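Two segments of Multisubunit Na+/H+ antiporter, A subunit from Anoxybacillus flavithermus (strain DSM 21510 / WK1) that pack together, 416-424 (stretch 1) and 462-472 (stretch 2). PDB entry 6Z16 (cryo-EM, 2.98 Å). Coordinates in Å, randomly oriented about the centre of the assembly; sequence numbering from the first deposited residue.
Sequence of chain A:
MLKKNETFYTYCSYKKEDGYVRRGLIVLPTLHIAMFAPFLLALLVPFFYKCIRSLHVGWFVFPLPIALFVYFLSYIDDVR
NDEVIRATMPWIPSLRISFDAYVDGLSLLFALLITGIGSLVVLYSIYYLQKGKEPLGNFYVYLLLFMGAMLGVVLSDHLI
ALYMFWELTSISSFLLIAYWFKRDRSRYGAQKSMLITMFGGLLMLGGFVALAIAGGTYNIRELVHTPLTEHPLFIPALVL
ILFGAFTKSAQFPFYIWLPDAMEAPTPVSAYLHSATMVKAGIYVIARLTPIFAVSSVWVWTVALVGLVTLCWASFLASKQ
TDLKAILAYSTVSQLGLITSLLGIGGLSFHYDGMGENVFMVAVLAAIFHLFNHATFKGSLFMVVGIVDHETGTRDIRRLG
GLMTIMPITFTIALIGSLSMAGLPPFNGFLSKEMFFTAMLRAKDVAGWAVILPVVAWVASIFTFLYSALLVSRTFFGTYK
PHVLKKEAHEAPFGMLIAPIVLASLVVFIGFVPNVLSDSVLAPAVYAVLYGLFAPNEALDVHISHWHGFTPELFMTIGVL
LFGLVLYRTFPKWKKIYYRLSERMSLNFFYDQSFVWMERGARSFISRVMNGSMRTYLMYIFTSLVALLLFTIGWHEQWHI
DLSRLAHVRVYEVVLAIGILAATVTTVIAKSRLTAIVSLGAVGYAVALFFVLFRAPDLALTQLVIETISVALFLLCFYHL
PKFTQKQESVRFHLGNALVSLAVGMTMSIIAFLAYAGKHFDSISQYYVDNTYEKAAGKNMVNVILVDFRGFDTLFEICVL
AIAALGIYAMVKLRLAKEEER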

# COMPACT_ATOMS: atom_id res chain seq x y z
N GLY A 416 -69.58 21.61 101.53
CA GLY A 416 -68.22 21.61 101.02
C GLY A 416 -67.36 22.72 101.60
O GLY A 416 -66.18 22.50 101.91
N SER A 417 -67.93 23.91 101.79
CA SER A 417 -67.16 25.02 102.33
C SER A 417 -66.86 24.83 103.81
O SER A 417 -65.76 25.17 104.27
CB SER A 417 -67.90 26.32 102.11
OG SER A 417 -69.08 26.34 102.89
N LEU A 418 -67.82 24.31 104.59
CA LEU A 418 -67.53 24.07 106.00
C LEU A 418 -66.58 22.90 106.18
O LEU A 418 -65.83 22.86 107.16
CB LEU A 418 -68.82 23.84 106.79
CG LEU A 418 -69.89 24.94 106.86
CD1 LEU A 418 -71.06 24.51 107.71
CD2 LEU A 418 -69.37 26.30 107.28
N SER A 419 -66.57 21.95 105.24
CA SER A 419 -65.56 20.90 105.29
C SER A 419 -64.19 21.42 104.87
O SER A 419 -63.17 20.91 105.35
CB SER A 419 -65.97 19.74 104.39
OG SER A 419 -64.94 18.77 104.33
N MET A 420 -64.15 22.41 103.99
CA MET A 420 -62.88 22.99 103.57
C MET A 420 -62.30 23.88 104.65
O MET A 420 -61.07 23.95 104.80
CB MET A 420 -63.09 23.75 102.26
CG MET A 420 -61.84 24.35 101.64
SD MET A 420 -62.18 24.99 99.99
CE MET A 420 -63.22 26.39 100.36
N ALA A 421 -63.15 24.56 105.43
CA ALA A 421 -62.66 25.47 106.45
C ALA A 421 -62.03 24.73 107.63
O ALA A 421 -61.12 25.26 108.27
CB ALA A 421 -63.79 26.37 106.94
N GLY A 422 -62.49 23.52 107.93
CA GLY A 422 -61.95 22.78 109.05
C GLY A 422 -62.78 22.88 110.31
O GLY A 422 -62.27 23.19 111.39
N LEU A 423 -64.07 22.62 110.19
CA LEU A 423 -65.06 22.81 111.24
C LEU A 423 -65.53 21.47 111.80
O LEU A 423 -65.38 20.44 111.14
CB LEU A 423 -66.21 23.65 110.66
CG LEU A 423 -65.67 25.06 110.40
CD1 LEU A 423 -66.69 25.94 109.76
CD2 LEU A 423 -65.15 25.71 111.67
N PRO A 424 -66.06 21.44 113.04
CA PRO A 424 -66.30 20.14 113.75
C PRO A 424 -67.25 19.16 113.05
O PRO A 424 -66.86 17.99 112.94
CB PRO A 424 -66.84 20.59 115.12
CG PRO A 424 -66.21 21.88 115.34
CD PRO A 424 -66.16 22.56 114.00
N PHE A 462 -56.45 32.39 107.27
CA PHE A 462 -56.63 32.86 105.91
C PHE A 462 -57.60 31.96 105.17
O PHE A 462 -58.51 32.45 104.48
CB PHE A 462 -55.28 32.90 105.20
CG PHE A 462 -54.29 33.85 105.82
CD1 PHE A 462 -54.71 34.98 106.51
CD2 PHE A 462 -52.93 33.59 105.75
CE1 PHE A 462 -53.79 35.84 107.08
CE2 PHE A 462 -52.01 34.45 106.33
CZ PHE A 462 -52.44 35.57 107.00
N THR A 463 -57.50 30.65 105.46
CA THR A 463 -58.35 29.64 104.84
C THR A 463 -59.81 29.96 105.08
O THR A 463 -60.56 30.22 104.12
CB THR A 463 -58.01 28.25 105.38
OG1 THR A 463 -56.63 27.97 105.11
CG2 THR A 463 -58.86 27.21 104.71
N PHE A 464 -60.15 30.16 106.37
CA PHE A 464 -61.54 30.37 106.79
C PHE A 464 -62.12 31.57 106.09
O PHE A 464 -63.24 31.48 105.55
CB PHE A 464 -61.62 30.54 108.30
CG PHE A 464 -63.02 30.68 108.82
CD1 PHE A 464 -63.83 29.58 108.98
CD2 PHE A 464 -63.53 31.93 109.15
CE1 PHE A 464 -65.12 29.71 109.46
CE2 PHE A 464 -64.81 32.07 109.62
CZ PHE A 464 -65.61 30.96 109.77
N LEU A 465 -61.28 32.60 105.90
CA LEU A 465 -61.72 33.88 105.37
C LEU A 465 -62.34 33.71 103.99
O LEU A 465 -63.54 33.95 103.83
CB LEU A 465 -60.56 34.87 105.32
CG LEU A 465 -60.96 36.23 104.76
CD1 LEU A 465 -62.05 36.86 105.60
CD2 LEU A 465 -59.75 37.14 104.68
N TYR A 466 -61.59 33.09 103.06
CA TYR A 466 -62.11 33.05 101.70
C TYR A 466 -63.29 32.10 101.62
O TYR A 466 -64.29 32.43 100.98
CB TYR A 466 -61.04 32.70 100.66
CG TYR A 466 -60.34 31.36 100.76
CD1 TYR A 466 -59.08 31.27 101.32
CD2 TYR A 466 -60.92 30.20 100.27
CE1 TYR A 466 -58.42 30.06 101.38
CE2 TYR A 466 -60.28 28.99 100.37
CZ TYR A 466 -59.03 28.92 100.92
OH TYR A 466 -58.39 27.71 101.01
N SER A 467 -63.23 31.02 102.42
CA SER A 467 -64.30 30.04 102.40
C SER A 467 -65.57 30.66 102.93
O SER A 467 -66.62 30.56 102.27
CB SER A 467 -63.90 28.81 103.21
OG SER A 467 -63.73 29.15 104.57
N ALA A 468 -65.45 31.45 104.00
CA ALA A 468 -66.61 32.15 104.54
C ALA A 468 -67.12 33.13 103.52
O ALA A 468 -68.30 33.06 103.12
CB ALA A 468 -66.24 32.86 105.84
N LEU A 469 -66.19 33.90 102.94
CA LEU A 469 -66.52 34.92 101.95
C LEU A 469 -67.18 34.29 100.75
O LEU A 469 -68.17 34.85 100.25
CB LEU A 469 -65.25 35.69 101.56
CG LEU A 469 -65.33 36.98 100.74
CD1 LEU A 469 -64.22 37.90 101.19
CD2 LEU A 469 -65.20 36.72 99.24
N LEU A 470 -66.74 33.06 100.41
CA LEU A 470 -67.28 32.30 99.30
C LEU A 470 -68.78 32.18 99.43
O LEU A 470 -69.53 32.85 98.70
CB LEU A 470 -66.63 30.91 99.27
CG LEU A 470 -66.81 30.03 98.05
CD1 LEU A 470 -66.07 30.67 96.92
CD2 LEU A 470 -66.27 28.63 98.30
N VAL A 471 -69.22 31.53 100.51
CA VAL A 471 -70.65 31.33 100.72
C VAL A 471 -71.32 32.65 100.99
O VAL A 471 -72.36 32.97 100.40
CB VAL A 471 -70.88 30.32 101.86
CG1 VAL A 471 -72.34 30.23 102.21
CG2 VAL A 471 -70.38 28.97 101.44
N SER A 472 -70.63 33.53 101.72
CA SER A 472 -71.32 34.73 102.15
C SER A 472 -71.35 35.77 101.05
O SER A 472 -71.97 36.83 101.25
CB SER A 472 -70.67 35.30 103.41
OG SER A 472 -71.32 36.49 103.81

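Two helices run almost antiparallel here, at 172°, with axes approaching to 9.3 Å, and small residues on both sides line the seam. Ser 417 faces Ser 467 with CA atoms 5.8 Å apart, and Ala 421 and Phe 464 bring their CA atoms to 5.0 Å, though both CA-to-CB bonds point sideways. No hydrogen bond crosses the interface, so fit of shape carries the contact.

The main bump is Met 420. Its side chain runs out extended through chi1 and chi2 (both t), then turns at chi3 (p, 69°) to place its terminal methyl among three residues of the opposing helix: CE lies 3.8 Å from Ser 467 CB, 3.9 Å from Tyr 466 CE2 and 4.3 Å from Leu 470 CD2. Ser 467 gives this pocket a shallow floor, and its hydroxyl is occupied at home, with OG donating to Phe 464 O at 2.6 Å. That same OG sits 3.7 Å from Ala 421 CB, a packing contact only.

Phe 464 is the answering bump. Ala 421 CB meets its CD1 at 3.8 Å, while past the helix end Leu 423 CD1 reaches the ring edge, 4.1 Å from CE1. Between these two, Gly 422 takes positive phi, where a CB would jam against the preceding carbonyl. At the other end, Val 471 CG2 nestles 3.3 Å from Ser 417 OG, a tight fit.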